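Local coordinates for DNA repair protein PprA (Deinococcus deserti, PDB 6MC8) that binds DNA and takes part in repairing radiation-induced damage and in genome segregation, probably by way of filament formation, at residues A37-L42 / I103-D108; A67-E72 / A91-T96; K206-V211 / G235-A240. The protein carries 2 engineered substitutions. One frame throughout, in Å; residues are numbered along the deposited sequence.

Contact 1: A37-L42 / I103-D108; sequences ARFAEL and IALLVD
The phenyl ring of F39 meets L105 at its edge, with CD2 of the leucine lying close to the ring plane, while the CD1 methyl of I103 comes in obliquely. The closer of the two approaches is to the root of the side chain: I103 CD1 touches F39 CB at 3.7 Å. Further out the packing is looser, F39 CE1 standing 4.5 Å from L105 CD2. A second flat group belongs to the helix alone. The guanidinium of R38 carries E41 OE1 over the centre of one face, 3.1 Å above the plane, and with NH1 of R38 3.2 Å from OE1 of E41 the salt bridge is held by charge, the oxygen lying off the plane in which the guanidinium hydrogens point.

With CG of F39 anti to the backbone N (chi1 -174°), the ring stands out from the helix with its CE1 edge beside L105. On the strand side, I103 and L105 are two residues apart and so turn their side chains to the same side of the sheet, where segment 37-42 lies against them. L73 of helix 62-80 touches L105, and I122 and Y126 of helix 119-127 pack on the same leucine.

The three touching residues are all buried, and no hydrogen bond joins the segments. Helix 35-43 is therefore held on the middle strand of the three-stranded antiparallel sheet by apolar packing, while the R38-E41 charge pair stays on the helix and takes no part in joining it to the strand.

Contact 2: A67-E72 / A91-T96; sequences AQLTQE and ARLIHT
L69 and T70, consecutive on the helix, meet the strand in different ways. CB of L69 rests on CB of A91 at 3.7 Å, and farther along the same side chain L69 CD1 touches L93 CD2 at 3.8 Å, the two leucines lying roughly perpendicular. T70 supplies the polar link: A91 N donates to T70 OG1 over 3.1 Å in a nearly straight bond (165° at the hydrogen).

That oxygen has two roles. With OG1 set beside its own backbone N (chi1 -61°), T70 also reaches back one turn to the carbonyl O of E66, to which the hydroxyl gives its hydrogen while accepting from A91. A valine here would probably leave the A91 amide without this acceptor and remove the hydroxyl's bond to the E66 carbonyl, weakening the tie between strand and helix. The side chain of E66 reaches the strand directly, OE2 accepting from the backbone N of L93.

Behind the helix, Q68 NE2 donates to E72 OE2 at 3.2 Å, in the plane of its own amide but from above the carboxylate plane. The same carboxylate takes hydrogen bonds from S50 and from the backbone N of D51, fixing its rotation, and V52 of helix 52-57 packs on L69.

The axes of helix segment 67-72 and strand segment 91-95 approach to 7.1 Å, their N-to-C directions 134° apart. The amides of A91 and L93, on a strand at the border of its sheet within the chain, are thus bonded by T70 OG1 and E66 OE2, with L69 packed between helix and strand.

Contact 3: K206-V211 / G235-A240; sequences KAAWKV and GALLGA. Engineered in segment 206-211: K206 (natural residue Asp), K210 (natural residue Asp).
V211 and L237 cross at about a right angle, and the branched end of the leucine does nearly all the touching. Its two methyls divide the work: L237 CD1 lies 3.8 Å from V211 CG1, while L237 CD2 settles between V211 and A208, 3.8 Å from V211 CB and equally far from A208 CA. CD2 thus reaches the helix backbone itself, a close approach possible because A208 carries only a methyl; that carbon, CB, is 4.0 Å from L237 CD2.

CG of L237 is anti to its backbone N (chi1 -175°), which puts the two methyls against A208 and V211. A208 and V211, three residues apart and so on one side of their helix, together form the surface it meets. The contact is wholly apolar.

It brings helix 200-213 against the C-terminal end of helix 218-237, two helices that follow each other in the chain. M233, one turn earlier on the latter, also packs on A208. Long helix 274-304 backs the pair, A300 touching V211 and L303 touching L237, so that three helices converge around these side chains.

Contacts 1 and 2 form one neighbourhood, their centres 7 Å apart. Strands 89-95 and 100-107 are adjacent in the three-stranded antiparallel sheet, where A104 N probably bonds to R92 O, and F39 of contact 1 packs on L69 and E72 of contact 2. Helices 35-43 and 62-80 are thereby joined to each other as well as to the sheet. Along the chain, both segments of contact 2 fall between those of contact 1. Contact 3 follows later and lies apart, its centre 29 Å from that of contact 1 and 35 Å from that of contact 2, in an all-helical region. Contacts 1 and 2 thus share one helix-on-sheet packing; contact 3 is separate.

Contact 1: A37-L42 / I103-D108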
# COMPACT_ATOMS: atom_id res chain seq x y z
N ALA A 37 -20.97 -17.55 -28.93
CA ALA A 37 -21.18 -16.57 -29.99
C ALA A 37 -21.76 -15.28 -29.43
O ALA A 37 -21.41 -14.19 -29.89
CB ALA A 37 -22.09 -17.15 -31.07
N ARG A 38 -22.64 -15.38 -28.43
CA ARG A 38 -23.19 -14.19 -27.79
C ARG A 38 -22.11 -13.44 -27.02
O ARG A 38 -22.14 -12.21 -26.95
CB ARG A 38 -24.33 -14.55 -26.84
CG ARG A 38 -25.52 -15.28 -27.42
CD ARG A 38 -26.25 -14.53 -28.51
NE ARG A 38 -25.84 -14.97 -29.84
CZ ARG A 38 -26.20 -14.39 -30.97
NH1 ARG A 38 -26.98 -13.32 -30.96
NH2 ARG A 38 -25.77 -14.87 -32.13
N PHE A 39 -21.17 -14.17 -26.43
CA PHE A 39 -20.10 -13.51 -25.69
C PHE A 39 -19.11 -12.84 -26.63
O PHE A 39 -18.57 -11.78 -26.31
CB PHE A 39 -19.37 -14.52 -24.80
CG PHE A 39 -18.35 -13.89 -23.90
CD1 PHE A 39 -18.74 -13.27 -22.73
CD2 PHE A 39 -17.00 -13.88 -24.23
CE1 PHE A 39 -17.81 -12.68 -21.90
CE2 PHE A 39 -16.08 -13.30 -23.41
CZ PHE A 39 -16.48 -12.70 -22.24
N ALA A 40 -18.86 -13.46 -27.79
CA ALA A 40 -17.92 -12.90 -28.75
C ALA A 40 -18.46 -11.61 -29.36
O ALA A 40 -17.69 -10.70 -29.68
CB ALA A 40 -17.62 -13.92 -29.84
N GLU A 41 -19.78 -11.53 -29.51
CA GLU A 41 -20.40 -10.33 -30.05
C GLU A 41 -20.43 -9.21 -29.02
O GLU A 41 -20.41 -8.02 -29.38
CB GLU A 41 -21.81 -10.68 -30.52
CG GLU A 41 -21.79 -11.59 -31.74
CD GLU A 41 -23.10 -12.32 -31.94
OE1 GLU A 41 -23.98 -12.21 -31.06
OE2 GLU A 41 -23.24 -13.04 -32.95
N LEU A 42 -20.44 -9.56 -27.73
CA LEU A 42 -20.40 -8.55 -26.68
C LEU A 42 -19.03 -7.90 -26.58
O LEU A 42 -18.91 -6.67 -26.54
CB LEU A 42 -20.80 -9.17 -25.35
CG LEU A 42 -20.78 -8.23 -24.15
CD1 LEU A 42 -21.76 -7.11 -24.36
CD2 LEU A 42 -21.08 -8.98 -22.88
N ILE A 103 -24.00 -17.88 -20.09
CA ILE A 103 -22.77 -17.46 -19.38
C ILE A 103 -23.16 -16.51 -18.25
O ILE A 103 -23.73 -15.51 -18.52
CB ILE A 103 -21.77 -16.81 -20.34
CG1 ILE A 103 -21.10 -17.83 -21.26
CG2 ILE A 103 -20.76 -16.01 -19.57
CD1 ILE A 103 -20.47 -17.23 -22.47
N ALA A 104 -22.76 -16.83 -17.04
CA ALA A 104 -22.99 -15.96 -15.90
C ALA A 104 -21.86 -14.95 -15.78
O ALA A 104 -20.69 -15.30 -15.88
CB ALA A 104 -23.11 -16.77 -14.61
N LEU A 105 -22.22 -13.69 -15.57
CA LEU A 105 -21.26 -12.61 -15.41
C LEU A 105 -21.17 -12.26 -13.93
O LEU A 105 -22.16 -11.89 -13.31
CB LEU A 105 -21.68 -11.39 -16.23
CG LEU A 105 -21.72 -11.60 -17.74
CD1 LEU A 105 -22.29 -10.38 -18.42
CD2 LEU A 105 -20.34 -11.92 -18.27
N LEU A 106 -19.97 -12.39 -13.37
CA LEU A 106 -19.78 -12.28 -11.93
C LEU A 106 -19.06 -11.00 -11.56
O LEU A 106 -18.18 -10.52 -12.29
CB LEU A 106 -19.01 -13.49 -11.38
CG LEU A 106 -19.73 -14.81 -11.11
CD1 LEU A 106 -20.07 -15.57 -12.37
CD2 LEU A 106 -18.87 -15.67 -10.20
N VAL A 107 -19.45 -10.43 -10.42
CA VAL A 107 -18.80 -9.28 -9.82
C VAL A 107 -18.50 -9.63 -8.38
O VAL A 107 -19.43 -9.89 -7.60
CB VAL A 107 -19.66 -8.01 -9.89
CG1 VAL A 107 -19.01 -6.90 -9.10
CG2 VAL A 107 -19.84 -7.57 -11.33
N ASP A 108 -17.21 -9.65 -8.03
CA ASP A 108 -16.69 -9.99 -6.69
C ASP A 108 -17.16 -11.37 -6.24
O ASP A 108 -17.46 -11.59 -5.06
CB ASP A 108 -17.06 -8.92 -5.66
CG ASP A 108 -16.29 -7.62 -5.86
OD1 ASP A 108 -15.17 -7.67 -6.39
OD2 ASP A 108 -16.81 -6.57 -5.46

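Contact 2: A67-E72 / A91-T96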
# COMPACT_ATOMS: atom_id res chain seq x y z
N ALA A 67 -11.43 -19.31 -17.80
CA ALA A 67 -10.29 -18.42 -17.63
C ALA A 67 -10.16 -17.47 -18.82
O ALA A 67 -9.77 -16.31 -18.65
CB ALA A 67 -9.01 -19.23 -17.45
N GLN A 68 -10.49 -17.95 -20.02
CA GLN A 68 -10.45 -17.08 -21.19
C GLN A 68 -11.64 -16.14 -21.21
O GLN A 68 -11.52 -14.99 -21.67
CB GLN A 68 -10.40 -17.92 -22.46
CG GLN A 68 -10.19 -17.14 -23.74
CD GLN A 68 -8.82 -16.49 -23.80
OE1 GLN A 68 -7.84 -17.06 -23.36
NE2 GLN A 68 -8.76 -15.31 -24.38
N LEU A 69 -12.77 -16.57 -20.67
CA LEU A 69 -13.98 -15.72 -20.59
C LEU A 69 -13.72 -14.55 -19.66
O LEU A 69 -14.10 -13.45 -19.97
CB LEU A 69 -15.16 -16.57 -20.13
CG LEU A 69 -15.78 -17.46 -21.19
CD1 LEU A 69 -16.89 -18.27 -20.60
CD2 LEU A 69 -16.31 -16.65 -22.32
N THR A 70 -13.07 -14.83 -18.56
CA THR A 70 -12.67 -13.85 -17.54
C THR A 70 -11.63 -12.91 -18.12
O THR A 70 -11.68 -11.78 -17.81
CB THR A 70 -12.18 -14.59 -16.31
OG1 THR A 70 -13.30 -15.34 -15.88
CG2 THR A 70 -11.71 -13.68 -15.21
N GLN A 71 -10.70 -13.43 -18.91
CA GLN A 71 -9.64 -12.60 -19.49
C GLN A 71 -10.26 -11.61 -20.45
O GLN A 71 -9.90 -10.47 -20.38
CB GLN A 71 -8.55 -13.47 -20.10
CG GLN A 71 -7.51 -12.68 -20.87
CD GLN A 71 -6.44 -13.50 -21.55
OE1 GLN A 71 -6.45 -13.71 -22.74
NE2 GLN A 71 -5.49 -13.98 -20.78
N GLU A 72 -11.22 -12.05 -21.24
CA GLU A 72 -11.81 -11.18 -22.25
C GLU A 72 -12.80 -10.21 -21.64
O GLU A 72 -12.97 -9.09 -22.15
CB GLU A 72 -12.46 -12.04 -23.34
CG GLU A 72 -11.46 -12.82 -24.15
CD GLU A 72 -12.10 -13.70 -25.19
OE1 GLU A 72 -13.34 -13.81 -25.20
OE2 GLU A 72 -11.37 -14.29 -26.01
N ALA A 91 -16.25 -14.63 -15.30
CA ALA A 91 -17.34 -15.30 -16.01
C ALA A 91 -17.27 -16.80 -15.73
O ALA A 91 -16.20 -17.30 -15.38
CB ALA A 91 -17.25 -15.03 -17.48
N ARG A 92 -18.44 -17.42 -15.73
CA ARG A 92 -18.53 -18.87 -15.57
C ARG A 92 -19.56 -19.41 -16.55
O ARG A 92 -20.51 -18.72 -16.93
CB ARG A 92 -18.91 -19.27 -14.14
CG ARG A 92 -17.78 -19.08 -13.14
CD ARG A 92 -18.19 -19.40 -11.73
NE ARG A 92 -17.11 -19.12 -10.79
CZ ARG A 92 -17.22 -19.20 -9.47
NH1 ARG A 92 -18.37 -19.55 -8.92
NH2 ARG A 92 -16.17 -18.92 -8.71
N LEU A 93 -19.36 -20.66 -16.96
CA LEU A 93 -20.26 -21.30 -17.90
C LEU A 93 -21.48 -21.86 -17.18
O LEU A 93 -21.39 -22.32 -16.04
CB LEU A 93 -19.55 -22.42 -18.64
CG LEU A 93 -18.47 -22.05 -19.65
CD1 LEU A 93 -17.78 -23.31 -20.13
CD2 LEU A 93 -19.09 -21.31 -20.81
N ILE A 94 -22.59 -21.80 -17.89
CA ILE A 94 -23.86 -22.40 -17.42
C ILE A 94 -24.20 -23.47 -18.44
O ILE A 94 -24.37 -23.17 -19.58
CB ILE A 94 -24.95 -21.35 -17.21
CG1 ILE A 94 -24.49 -20.30 -16.20
CG2 ILE A 94 -26.23 -22.01 -16.77
CD1 ILE A 94 -25.38 -19.11 -16.12
N HIS A 95 -24.19 -24.71 -17.98
CA HIS A 95 -24.46 -25.89 -18.82
C HIS A 95 -25.89 -26.38 -18.60
O HIS A 95 -26.50 -26.00 -17.60
CB HIS A 95 -23.51 -27.00 -18.41
CG HIS A 95 -22.10 -26.82 -18.83
ND1 HIS A 95 -21.13 -26.38 -17.97
CD2 HIS A 95 -21.48 -27.07 -19.99
CE1 HIS A 95 -19.98 -26.35 -18.59
NE2 HIS A 95 -20.16 -26.78 -19.82
N THR A 96 -26.39 -27.14 -19.56
CA THR A 96 -27.69 -27.85 -19.46
C THR A 96 -27.47 -29.22 -20.10
O THR A 96 -27.53 -29.31 -21.33
CB THR A 96 -28.85 -27.08 -20.08
OG1 THR A 96 -28.56 -26.86 -21.46
CG2 THR A 96 -29.18 -25.79 -19.37

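Contact 3: K206-V211 / G235-A240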
# COMPACT_ATOMS: atom_id res chain seq x y z
N LYS A 206 -21.69 9.55 -34.21
CA LYS A 206 -20.51 9.79 -35.04
C LYS A 206 -20.52 8.88 -36.26
O LYS A 206 -20.05 9.28 -37.34
CB LYS A 206 -19.24 9.58 -34.22
CG LYS A 206 -19.00 10.64 -33.17
CD LYS A 206 -17.78 10.31 -32.34
CE LYS A 206 -16.51 10.47 -33.15
NZ LYS A 206 -15.29 10.23 -32.36
N ALA A 207 -21.03 7.66 -36.12
CA ALA A 207 -21.16 6.77 -37.26
C ALA A 207 -22.26 7.22 -38.20
O ALA A 207 -22.17 7.02 -39.41
CB ALA A 207 -21.43 5.34 -36.78
N ALA A 208 -23.32 7.83 -37.65
CA ALA A 208 -24.39 8.34 -38.50
C ALA A 208 -23.92 9.55 -39.30
O ALA A 208 -24.33 9.72 -40.45
CB ALA A 208 -25.60 8.70 -37.64
N TRP A 209 -23.06 10.38 -38.71
CA TRP A 209 -22.48 11.50 -39.45
C TRP A 209 -21.57 11.03 -40.57
O TRP A 209 -21.49 11.67 -41.62
CB TRP A 209 -21.72 12.43 -38.49
CG TRP A 209 -20.92 13.52 -39.16
CD1 TRP A 209 -19.57 13.56 -39.30
CD2 TRP A 209 -21.42 14.71 -39.78
NE1 TRP A 209 -19.19 14.70 -39.97
CE2 TRP A 209 -20.31 15.42 -40.27
CE3 TRP A 209 -22.70 15.25 -39.97
CZ2 TRP A 209 -20.44 16.64 -40.94
CZ3 TRP A 209 -22.83 16.45 -40.63
CH2 TRP A 209 -21.71 17.14 -41.10
N LYS A 210 -20.89 9.90 -40.37
CA LYS A 210 -19.99 9.39 -41.40
C LYS A 210 -20.76 8.85 -42.60
O LYS A 210 -20.32 9.02 -43.75
CB LYS A 210 -19.08 8.31 -40.81
CG LYS A 210 -18.05 7.79 -41.77
CD LYS A 210 -17.16 6.73 -41.15
CE LYS A 210 -16.12 6.26 -42.16
NZ LYS A 210 -16.76 5.54 -43.28
N VAL A 211 -21.91 8.23 -42.36
CA VAL A 211 -22.71 7.69 -43.46
C VAL A 211 -23.37 8.82 -44.24
O VAL A 211 -23.39 8.81 -45.48
CB VAL A 211 -23.74 6.68 -42.93
CG1 VAL A 211 -24.63 6.17 -44.04
CG2 VAL A 211 -23.05 5.52 -42.27
N GLY A 235 -31.65 8.61 -35.76
CA GLY A 235 -33.04 8.41 -36.14
C GLY A 235 -33.34 8.89 -37.55
O GLY A 235 -34.29 8.43 -38.18
N ALA A 236 -32.56 9.85 -38.04
CA ALA A 236 -32.70 10.26 -39.43
C ALA A 236 -32.13 9.21 -40.36
O ALA A 236 -32.69 8.94 -41.43
CB ALA A 236 -32.01 11.61 -39.65
N LEU A 237 -31.01 8.59 -39.97
CA LEU A 237 -30.41 7.55 -40.79
C LEU A 237 -31.20 6.25 -40.72
O LEU A 237 -31.27 5.50 -41.69
CB LEU A 237 -28.96 7.33 -40.37
CG LEU A 237 -28.11 6.38 -41.20
CD1 LEU A 237 -28.05 6.85 -42.63
CD2 LEU A 237 -26.72 6.29 -40.62
N LEU A 238 -31.85 5.99 -39.58
CA LEU A 238 -32.76 4.86 -39.48
C LEU A 238 -34.06 5.09 -40.24
O LEU A 238 -34.80 4.14 -40.47
CB LEU A 238 -33.07 4.54 -38.02
CG LEU A 238 -31.95 3.95 -37.16
CD1 LEU A 238 -32.39 3.87 -35.72
CD2 LEU A 238 -31.54 2.59 -37.67
N GLY A 239 -34.35 6.34 -40.62
CA GLY A 239 -35.51 6.59 -41.45
C GLY A 239 -35.31 6.19 -42.89
O GLY A 239 -36.29 5.97 -43.62
N ALA A 240 -34.07 6.08 -43.33
CA ALA A 240 -33.75 5.62 -44.68
C ALA A 240 -33.57 4.12 -44.76
O ALA A 240 -33.25 3.61 -45.84
CB ALA A 240 -32.49 6.32 -45.19